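Local coordinates for protein putative glutathione S-transferase (Sinorhizobium meliloti, PDB 4MDC) that probably transfers glutathione to electrophilic substrates and assembles as a homodimer, at residues L40-E44 with Y45-T49; R231-L234 with A235-V238; D156-I159 with L160-S163. All blocks are in the same frame, centred on the assembly; numbering follows the deposited sequence.

Overall arrangement
All three interactions are local, each within one continuous run of chain at an end of a helix. Interactions 1 and 2 are partly buried, whereas interaction 3 is a surface contact. Interaction 1 closes helix 33-44 in the N-terminal glutathione S-transferase domain and is the most apolar, with leucine, isoleucine and tyrosine side chains packed toward helix 86-96. Interaction 2 finishes helix 231-235 with a guanidinium on a carbonyl. It touches interaction 1 directly, Leu40 CD2 lying 3.7 Å from Leu233 CD1, so the two helix ends share packing. Interaction 3 begins helix 157-165, its centre about 35 Å from that of interaction 1 and across the chain's centre; there an aspartate cap and hydroxyl groups do the work.

Interaction 1 of 3, residues L40-E44 with Y45-T49; sequences LILSE and YGYQT
Leu42 O receives the backbone N-H of Tyr47 at 2.9 Å, while Gly46 N donates to Ser43 O at 3.1 Å, standing well above that carbonyl's plane. One residue earlier, Tyr45 N still makes the regular helical bond to Ile41 O. With Gly46 at positive phi (78°), the first residue to leave helical angles, the two bonds reaching back into the last turn make a Schellman motif, which ends helix 33-44 and turns the chain toward strand 50-53 of the thioredoxin-like N-terminal domain.

This reversal brings Tyr47 back over Leu42. The methyl CD2 of Leu42 sits over one face of the phenol ring in a CH-pi contact, 4.0 Å from the ring centroid and offset toward the rim, with Leu42 CD2 3.6 Å from Tyr47 CG. The other methyl, CD1, meets Thr49 OG1 at 3.6 Å, so the forked end of Leu42 serves two residues of the returning chain. Ile41 and Tyr45 lie side by side and point the same way; a chi1 of -58° sets Ile41 CG1 beside the backbone nitrogen and leaves Ile41 CG2 anti to it, against Tyr45 CD2 at 3.9 Å. Both phenol hydroxyls are tied down beyond the turn, Tyr45 OH to Leu106 N and Tyr47 OH to Ser97 OG. Leu93 of helix 86-96 packs against Ile41, Leu42 and Tyr47, and the Glu44 carboxylate turns away to Arg227 and Ser229.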
ATOM      1  N   LEU B  40     -13.077 -10.452   7.410  1.00 14.77           N
ATOM      2  CA  LEU B  40     -13.608  -9.936   8.633  1.00 15.09           C
ATOM      3  C   LEU B  40     -14.577  -8.807   8.395  1.00 15.46           C
ATOM      4  O   LEU B  40     -15.645  -8.756   9.057  1.00 16.09           O
ATOM      5  CB  LEU B  40     -12.496  -9.496   9.591  1.00 15.11           C
ATOM      6  CG  LEU B  40     -11.630 -10.588  10.219  1.00 15.14           C
ATOM      7  CD1 LEU B  40     -10.427  -9.971  10.934  1.00 14.56           C
ATOM      8  CD2 LEU B  40     -12.444 -11.432  11.183  1.00 15.55           C
ATOM      9  N   ILE B  41     -14.238  -7.913   7.481  1.00 15.29           N
ATOM     10  CA  ILE B  41     -15.177  -6.860   7.127  1.00 15.96           C
ATOM     11  C   ILE B  41     -16.504  -7.402   6.579  1.00 16.25           C
ATOM     12  O   ILE B  41     -17.594  -7.009   7.039  1.00 16.79           O
ATOM     13  CB  ILE B  41     -14.602  -5.859   6.102  1.00 15.82           C
ATOM     14  CG1 ILE B  41     -13.318  -5.225   6.646  1.00 15.96           C
ATOM     15  CG2 ILE B  41     -15.665  -4.844   5.790  1.00 16.34           C
ATOM     16  CD1 ILE B  41     -12.535  -4.547   5.546  1.00 16.09           C
ATOM     17  N   LEU B  42     -16.388  -8.342   5.651  1.00 16.48           N
ATOM     18  CA  LEU B  42     -17.560  -8.973   5.038  1.00 16.62           C
ATOM     19  C   LEU B  42     -18.428  -9.658   6.105  1.00 17.38           C
ATOM     20  O   LEU B  42     -19.643  -9.446   6.096  1.00 17.93           O
ATOM     21  CB  LEU B  42     -17.146  -9.911   3.927  1.00 16.28           C
ATOM     22  CG  LEU B  42     -16.511  -9.310   2.675  1.00 16.17           C
ATOM     23  CD1 LEU B  42     -15.797 -10.360   1.829  1.00 17.02           C
ATOM     24  CD2 LEU B  42     -17.586  -8.616   1.847  1.00 16.74           C
ATOM     25  N   SER B  43     -17.829 -10.411   7.040  1.00 17.07           N
ATOM     26  CA  SER B  43     -18.588 -11.009   8.147  1.00 17.56           C
ATOM     27  C   SER B  43     -19.233 -10.009   9.106  1.00 18.14           C
ATOM     28  O   SER B  43     -20.395 -10.169   9.473  1.00 18.84           O
ATOM     29  CB  SER B  43     -17.743 -11.996   8.982  1.00 18.44           C
ATOM     30  OG  SER B  43     -17.282 -12.976   8.141  1.00 18.42           O
ATOM     31  N   GLU B  44     -18.493  -8.976   9.498  1.00 17.60           N
ATOM     32  CA  GLU B  44     -19.000  -7.941  10.401  1.00 18.73           C
ATOM     33  C   GLU B  44     -20.229  -7.269   9.794  1.00 18.83           C
ATOM     34  O   GLU B  44     -21.158  -6.920  10.500  1.00 19.78           O
ATOM     35  CB  GLU B  44     -17.908  -6.859  10.695  1.00 18.79           C
ATOM     36  CG  GLU B  44     -16.781  -7.302  11.633  1.00 19.04           C
ATOM     37  CD  GLU B  44     -17.173  -7.420  13.108  1.00 20.58           C
ATOM     38  OE1 GLU B  44     -18.022  -6.633  13.563  1.00 21.47           O
ATOM     39  OE2 GLU B  44     -16.622  -8.309  13.855  1.00 20.20           O
ATOM     40  N   TYR B  45     -20.224  -7.119   8.473  1.00 18.55           N
ATOM     41  CA  TYR B  45     -21.323  -6.446   7.748  1.00 19.45           C
ATOM     42  C   TYR B  45     -22.385  -7.437   7.207  1.00 19.90           C
ATOM     43  O   TYR B  45     -23.290  -7.042   6.511  1.00 20.87           O
ATOM     44  CB  TYR B  45     -20.757  -5.563   6.612  1.00 19.31           C
ATOM     45  CG  TYR B  45     -20.072  -4.296   7.037  1.00 20.00           C
ATOM     46  CD1 TYR B  45     -20.181  -3.807   8.323  1.00 20.82           C
ATOM     47  CD2 TYR B  45     -19.328  -3.544   6.112  1.00 19.57           C
ATOM     48  CE1 TYR B  45     -19.544  -2.638   8.695  1.00 21.33           C
ATOM     49  CE2 TYR B  45     -18.710  -2.374   6.470  1.00 19.98           C
ATOM     50  CZ  TYR B  45     -18.804  -1.924   7.760  1.00 20.74           C
ATOM     51  OH  TYR B  45     -18.272  -0.711   8.150  1.00 21.76           O
ATOM     52  N   GLY B  46     -22.252  -8.716   7.516  1.00 19.71           N
ATOM     53  CA  GLY B  46     -23.322  -9.679   7.201  1.00 20.74           C
ATOM     54  C   GLY B  46     -23.388 -10.108   5.746  1.00 20.45           C
ATOM     55  O   GLY B  46     -24.399 -10.664   5.302  1.00 21.22           O
ATOM     56  N   TYR B  47     -22.311  -9.924   5.001  1.00 19.44           N
ATOM     57  CA  TYR B  47     -22.238 -10.428   3.640  1.00 19.12           C
ATOM     58  C   TYR B  47     -22.055 -11.941   3.667  1.00 20.41           C
ATOM     59  O   TYR B  47     -21.399 -12.481   4.583  1.00 21.23           O
ATOM     60  CB  TYR B  47     -21.038  -9.869   2.866  1.00 17.65           C
ATOM     61  CG  TYR B  47     -21.172  -8.450   2.401  1.00 17.32           C
ATOM     62  CD1 TYR B  47     -21.066  -7.439   3.293  1.00 17.81           C
ATOM     63  CD2 TYR B  47     -21.356  -8.165   1.067  1.00 16.77           C
ATOM     64  CE1 TYR B  47     -21.159  -6.099   2.876  1.00 17.86           C
ATOM     65  CE2 TYR B  47     -21.453  -6.819   0.640  1.00 17.42           C
ATOM     66  CZ  TYR B  47     -21.338  -5.827   1.544  1.00 17.58           C
ATOM     67  OH  TYR B  47     -21.466  -4.488   1.065  1.00 18.25           O
ATOM     68  N   GLN B  48     -22.544 -12.586   2.619  1.00 21.25           N
ATOM     69  CA  GLN B  48     -22.223 -14.001   2.333  1.00 23.90           C
ATOM     70  C   GLN B  48     -21.365 -13.973   1.111  1.00 23.62           C
ATOM     71  O   GLN B  48     -21.717 -13.291   0.150  1.00 22.67           O
ATOM     72  CB  GLN B  48     -23.475 -14.809   2.047  1.00 27.30           C
ATOM     73  CG  GLN B  48     -24.333 -14.918   3.287  1.00 31.46           C
ATOM     74  CD  GLN B  48     -25.300 -16.074   3.219  1.00 37.24           C
ATOM     75  OE1 GLN B  48     -25.901 -16.338   2.168  1.00 40.95           O
ATOM     76  NE2 GLN B  48     -25.401 -16.816   4.317  1.00 40.11           N
ATOM     77  N   THR B  49     -20.273 -14.720   1.140  1.00 21.09           N
ATOM     78  CA  THR B  49     -19.283 -14.652   0.070  1.00 21.93           C
ATOM     79  C   THR B  49     -18.835 -16.041  -0.332  1.00 21.02           C
ATOM     80  O   THR B  49     -18.658 -16.899   0.516  1.00 20.55           O
ATOM     81  CB  THR B  49     -18.046 -13.855   0.580  1.00 22.73           C
ATOM     82  OG1 THR B  49     -18.492 -12.630   1.172  1.00 25.52           O
ATOM     83  CG2 THR B  49     -17.114 -13.535  -0.531  1.00 23.38           C
TER

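Interaction 2 of 3, residues R231-L234 with A235-V238; sequences RPLL and AERV
The guanidinium of Arg237 meets Leu234 O at its edge: NH1 donates to that carbonyl at 2.9 Å, with an N-H...O angle of 163° and the oxygen practically in the guanidinium plane. Seen from the acceptor, the donor stands above the carbonyl plane. The arrangement is a C-terminal helix cap in which a side chain from the following loop folds back to take up a carbonyl of the final turn of helix 231-235, in the C-terminal region of the transferase.

NH1 also donates to Glu236 O at 2.8 Å, again close to the guanidinium plane, so one nitrogen links the helix end to the loop that leaves it. The chain of Arg237 gets there by bending at chi2 (-65°), which carries its end back to the helix although its CB points away. These two bonds to one nitrogen probably limit rotation of the flat group, and NH2 has a further partner in a bound glycerol, probably from the crystallisation liquor.

Behind this cap, Ala235 N keeps a helical bond to Arg231 O. Glu236 N makes only weak bonds, to Pro232 O and Leu233 O, as the helix unwinds. The Glu236 side chain extends away from its backbone nitrogen (chi1 -167°) to form salt bridges with Arg36 and Arg39 of helix 33-44, a helix against which Leu233 also packs. A water accepts from Arg237 NH2 at 2.9 Å and donates to Leu234 O at 3.2 Å.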
ATOM      1  N   ARG B 231     -14.934 -16.483  13.860  1.00 18.97           N
ATOM      2  CA  ARG B 231     -15.175 -17.943  13.970  1.00 20.93           C
ATOM      3  C   ARG B 231     -14.678 -18.714  12.729  1.00 20.21           C
ATOM      4  O   ARG B 231     -14.003 -19.730  12.878  1.00 24.05           O
ATOM      5  CB  ARG B 231     -16.628 -18.238  14.240  1.00 24.22           C
ATOM      6  CG  ARG B 231     -17.015 -17.994  15.683  1.00 25.82           C
ATOM      7  CD  ARG B 231     -18.503 -18.161  15.951  1.00 29.19           C
ATOM      8  NE  ARG B 231     -18.746 -17.629  17.291  1.00 32.43           N
ATOM      9  CZ  ARG B 231     -19.895 -17.112  17.715  1.00 34.50           C
ATOM     10  NH1 ARG B 231     -20.943 -17.034  16.903  1.00 35.85           N
ATOM     11  NH2 ARG B 231     -19.983 -16.645  18.959  1.00 34.97           N
ATOM     12  N   PRO B 232     -14.994 -18.254  11.513  1.00 21.22           N
ATOM     13  CA  PRO B 232     -14.427 -18.948  10.344  1.00 21.89           C
ATOM     14  C   PRO B 232     -12.887 -18.964  10.271  1.00 20.99           C
ATOM     15  O   PRO B 232     -12.298 -19.932   9.795  1.00 20.03           O
ATOM     16  CB  PRO B 232     -15.036 -18.241   9.149  1.00 20.98           C
ATOM     17  CG  PRO B 232     -16.169 -17.394   9.704  1.00 22.75           C
ATOM     18  CD  PRO B 232     -15.782 -17.063  11.113  1.00 21.58           C
ATOM     19  N   LEU B 233     -12.225 -17.913  10.759  1.00 19.73           N
ATOM     20  CA  LEU B 233     -10.782 -17.900  10.800  1.00 19.64           C
ATOM     21  C   LEU B 233     -10.222 -18.953  11.771  1.00 19.42           C
ATOM     22  O   LEU B 233      -9.210 -19.578  11.480  1.00 20.02           O
ATOM     23  CB  LEU B 233     -10.232 -16.520  11.168  1.00 20.38           C
ATOM     24  CG  LEU B 233     -10.662 -15.354  10.295  1.00 21.54           C
ATOM     25  CD1 LEU B 233      -9.913 -14.070  10.682  1.00 20.67           C
ATOM     26  CD2 LEU B 233     -10.443 -15.672   8.824  1.00 24.67           C
ATOM     27  N   LEU B 234     -10.858 -19.089  12.938  1.00 18.08           N
ATOM     28  CA  LEU B 234     -10.351 -20.029  13.945  1.00 18.22           C
ATOM     29  C   LEU B 234     -10.652 -21.484  13.547  1.00 19.11           C
ATOM     30  O   LEU B 234      -9.934 -22.368  13.998  1.00 19.64           O
ATOM     31  CB  LEU B 234     -10.940 -19.736  15.301  1.00 18.25           C
ATOM     32  CG  LEU B 234     -10.624 -18.327  15.875  1.00 18.54           C
ATOM     33  CD1 LEU B 234     -11.207 -18.264  17.263  1.00 19.91           C
ATOM     34  CD2 LEU B 234      -9.155 -18.014  15.906  1.00 18.62           C
ATOM     35  N   ALA B 235     -11.665 -21.676  12.702  1.00 20.13           N
ATOM     36  CA  ALA B 235     -12.064 -23.038  12.250  1.00 21.59           C
ATOM     37  C   ALA B 235     -11.221 -23.489  11.066  1.00 22.76           C
ATOM     38  O   ALA B 235     -11.032 -24.656  10.844  1.00 23.56           O
ATOM     39  CB  ALA B 235     -13.541 -23.075  11.882  1.00 22.85           C
ATOM     40  N   GLU B 236     -10.645 -22.501  10.377  1.00 24.07           N
ATOM     41  CA  GLU B 236      -9.914 -22.681   9.128  1.00 24.81           C
ATOM     42  C   GLU B 236      -8.629 -23.478   9.349  1.00 23.38           C
ATOM     43  O   GLU B 236      -7.941 -23.286  10.345  1.00 22.92           O
ATOM     44  CB  GLU B 236      -9.447 -21.295   8.646  1.00 25.37           C
ATOM     45  CG  GLU B 236      -8.959 -21.299   7.259  1.00 27.90           C
ATOM     46  CD  GLU B 236      -9.128 -19.963   6.632  1.00 27.59           C
ATOM     47  OE1 GLU B 236      -8.355 -19.028   6.986  1.00 28.10           O
ATOM     48  OE2 GLU B 236     -10.040 -19.926   5.795  1.00 30.22           O
ATOM     49  N   ARG B 237      -8.279 -24.318   8.382  1.00 22.08           N
ATOM     50  CA  ARG B 237      -7.003 -24.968   8.419  1.00 23.66           C
ATOM     51  C   ARG B 237      -6.304 -24.806   7.081  1.00 24.58           C
ATOM     52  O   ARG B 237      -6.939 -24.797   6.021  1.00 25.65           O
ATOM     53  CB  ARG B 237      -7.179 -26.463   8.781  1.00 23.99           C
ATOM     54  CG  ARG B 237      -7.693 -26.738  10.212  1.00 25.19           C
ATOM     55  CD  ARG B 237      -6.701 -26.306  11.287  1.00 26.00           C
ATOM     56  NE  ARG B 237      -7.205 -26.519  12.647  1.00 27.11           N
ATOM     57  CZ  ARG B 237      -7.938 -25.650  13.352  1.00 29.53           C
ATOM     58  NH1 ARG B 237      -8.253 -24.432  12.876  1.00 25.45           N
ATOM     59  NH2 ARG B 237      -8.340 -25.992  14.585  1.00 30.47           N
ATOM     60  N   VAL B 238      -4.994 -24.725   7.137  1.00 23.98           N
ATOM     61  CA  VAL B 238      -4.167 -24.603   5.966  1.00 25.79           C
ATOM     62  C   VAL B 238      -3.672 -25.972   5.574  1.00 26.80           C
ATOM     63  O   VAL B 238      -3.153 -26.707   6.443  1.00 24.08           O
ATOM     64  CB  VAL B 238      -2.969 -23.693   6.280  1.00 27.05           C
ATOM     65  CG1 VAL B 238      -2.036 -23.584   5.094  1.00 29.03           C
ATOM     66  CG2 VAL B 238      -3.483 -22.327   6.694  1.00 28.44           C
TER
HETATM   67  O   HOH W   1     -10.869 -25.008  15.512  1.00 33.94           O

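Interaction 3 of 3, residues D156-I159 with L160-S163; sequences DSKI and LRTS
Ser163 OG reaches back one turn to Ile159 O, donating at 2.9 Å from above the carbonyl plane. Its chi1 of -55° sets OG beside its own backbone nitrogen, and Ser163 N donates to the same oxygen at 3.0 Å, so two donors from one residue grip a single carbonyl. Next to it, Lys158 O accepts from Thr162 N, and Thr162 OG1 lies 3.0 Å from the same Lys158 O.

On the exposed side, Arg161 begins with CG anti to its backbone nitrogen (chi1 -177°) and then bends at chi3. This folds the guanidinium back over the preceding turn, where the CA of Lys158 lies over one of its faces and Arg161 NH2 comes within 3.6 Å of Lys158 CG. The guanidinium thus crosses the aliphatic start of the Lys158 side chain, leaving Lys158 NZ 6.2 Å from Arg161 NH2, a spacing that probably eases the repulsion between the like charges.

The helix starts with Asp156 as N-cap. With its CG swung opposite the backbone nitrogen (chi1 -178°), OD1 accepts from Ile159 N at 2.9 Å and more weakly from Lys158 N, while its carbonyl oxygen takes the helical bond from Leu160 N. Helix 157-165 lies at the surface against the long helix 111-145, where Ile159 touches Pro135 and Glu139, Ser163 touches Pro135, and Glu139 accepts from Asp156 N.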
ATOM      1  N   ASP B 156      14.584 -20.939   4.080  1.00 45.02           N
ATOM      2  CA  ASP B 156      15.850 -20.208   4.158  1.00 42.33           C
ATOM      3  C   ASP B 156      16.048 -19.703   5.597  1.00 40.91           C
ATOM      4  O   ASP B 156      15.276 -18.845   6.073  1.00 36.79           O
ATOM      5  CB  ASP B 156      15.823 -19.044   3.185  1.00 42.74           C
ATOM      6  CG  ASP B 156      17.125 -18.261   3.155  1.00 43.97           C
ATOM      7  OD1 ASP B 156      17.518 -17.629   4.146  1.00 43.50           O
ATOM      8  OD2 ASP B 156      17.760 -18.247   2.103  1.00 49.27           O
ATOM      9  N   SER B 157      17.055 -20.229   6.306  1.00 38.60           N
ATOM     10  CA  SER B 157      17.219 -19.906   7.725  1.00 39.10           C
ATOM     11  C   SER B 157      17.483 -18.408   7.952  1.00 37.16           C
ATOM     12  O   SER B 157      17.049 -17.862   8.966  1.00 37.00           O
ATOM     13  CB  SER B 157      18.327 -20.757   8.367  1.00 43.33           C
ATOM     14  OG  SER B 157      19.569 -20.460   7.772  1.00 47.54           O
ATOM     15  N   LYS B 158      18.154 -17.753   7.005  1.00 36.68           N
ATOM     16  CA  LYS B 158      18.517 -16.349   7.160  1.00 37.40           C
ATOM     17  C   LYS B 158      17.272 -15.443   7.041  1.00 35.25           C
ATOM     18  O   LYS B 158      17.087 -14.519   7.840  1.00 32.39           O
ATOM     19  CB  LYS B 158      19.615 -15.943   6.182  1.00 43.26           C
ATOM     20  CG  LYS B 158      20.010 -14.459   6.276  1.00 48.13           C
ATOM     21  CD  LYS B 158      20.892 -13.918   5.150  1.00 54.21           C
ATOM     22  CE  LYS B 158      20.433 -12.518   4.746  1.00 56.92           C
ATOM     23  NZ  LYS B 158      21.583 -11.592   4.567  1.00 59.41           N
ATOM     24  N   ILE B 159      16.418 -15.743   6.073  1.00 32.68           N
ATOM     25  CA  ILE B 159      15.133 -15.036   5.970  1.00 32.42           C
ATOM     26  C   ILE B 159      14.243 -15.302   7.202  1.00 30.18           C
ATOM     27  O   ILE B 159      13.649 -14.368   7.749  1.00 28.48           O
ATOM     28  CB  ILE B 159      14.405 -15.389   4.669  1.00 33.33           C
ATOM     29  CG1 ILE B 159      15.214 -14.857   3.489  1.00 35.54           C
ATOM     30  CG2 ILE B 159      13.000 -14.780   4.668  1.00 30.91           C
ATOM     31  CD1 ILE B 159      14.770 -15.424   2.149  1.00 37.58           C
ATOM     32  N   LEU B 160      14.172 -16.550   7.678  1.00 29.88           N
ATOM     33  CA  LEU B 160      13.420 -16.816   8.917  1.00 29.88           C
ATOM     34  C   LEU B 160      13.927 -15.980  10.061  1.00 29.21           C
ATOM     35  O   LEU B 160      13.156 -15.426  10.830  1.00 27.12           O
ATOM     36  CB  LEU B 160      13.487 -18.277   9.372  1.00 31.89           C
ATOM     37  CG  LEU B 160      12.670 -19.266   8.570  1.00 34.42           C
ATOM     38  CD1 LEU B 160      12.851 -20.674   9.114  1.00 37.34           C
ATOM     39  CD2 LEU B 160      11.228 -18.881   8.605  1.00 33.42           C
ATOM     40  N   ARG B 161      15.242 -15.934  10.219  1.00 30.73           N
ATOM     41  CA  ARG B 161      15.804 -15.208  11.342  1.00 32.31           C
ATOM     42  C   ARG B 161      15.501 -13.724  11.294  1.00 28.58           C
ATOM     43  O   ARG B 161      15.172 -13.151  12.301  1.00 27.92           O
ATOM     44  CB  ARG B 161      17.304 -15.485  11.442  1.00 36.73           C
ATOM     45  CG  ARG B 161      17.998 -14.846  12.608  1.00 40.79           C
ATOM     46  CD  ARG B 161      19.397 -15.399  12.636  1.00 46.02           C
ATOM     47  NE  ARG B 161      20.176 -14.997  11.471  1.00 52.63           N
ATOM     48  CZ  ARG B 161      20.691 -15.790  10.516  1.00 57.76           C
ATOM     49  NH1 ARG B 161      20.532 -17.121  10.516  1.00 58.94           N
ATOM     50  NH2 ARG B 161      21.391 -15.223   9.531  1.00 58.07           N
ATOM     51  N   THR B 162      15.659 -13.127  10.125  1.00 26.79           N
ATOM     52  CA  THR B 162      15.414 -11.707   9.935  1.00 28.58           C
ATOM     53  C   THR B 162      13.944 -11.418  10.249  1.00 26.88           C
ATOM     54  O   THR B 162      13.648 -10.491  11.009  1.00 26.95           O
ATOM     55  CB  THR B 162      15.784 -11.257   8.511  1.00 29.99           C
ATOM     56  OG1 THR B 162      17.161 -11.511   8.296  1.00 32.95           O
ATOM     57  CG2 THR B 162      15.590  -9.738   8.326  1.00 32.27           C
ATOM     58  N   SER B 163      13.039 -12.188   9.645  1.00 24.14           N
ATOM     59  CA  SER B 163      11.615 -11.946   9.834  1.00 24.03           C
ATOM     60  C   SER B 163      11.198 -12.078  11.286  1.00 23.67           C
ATOM     61  O   SER B 163      10.491 -11.251  11.820  1.00 22.94           O
ATOM     62  CB  SER B 163      10.798 -12.934   9.038  1.00 24.59           C
ATOM     63  OG  SER B 163      11.168 -12.891   7.710  1.00 29.36           O
TER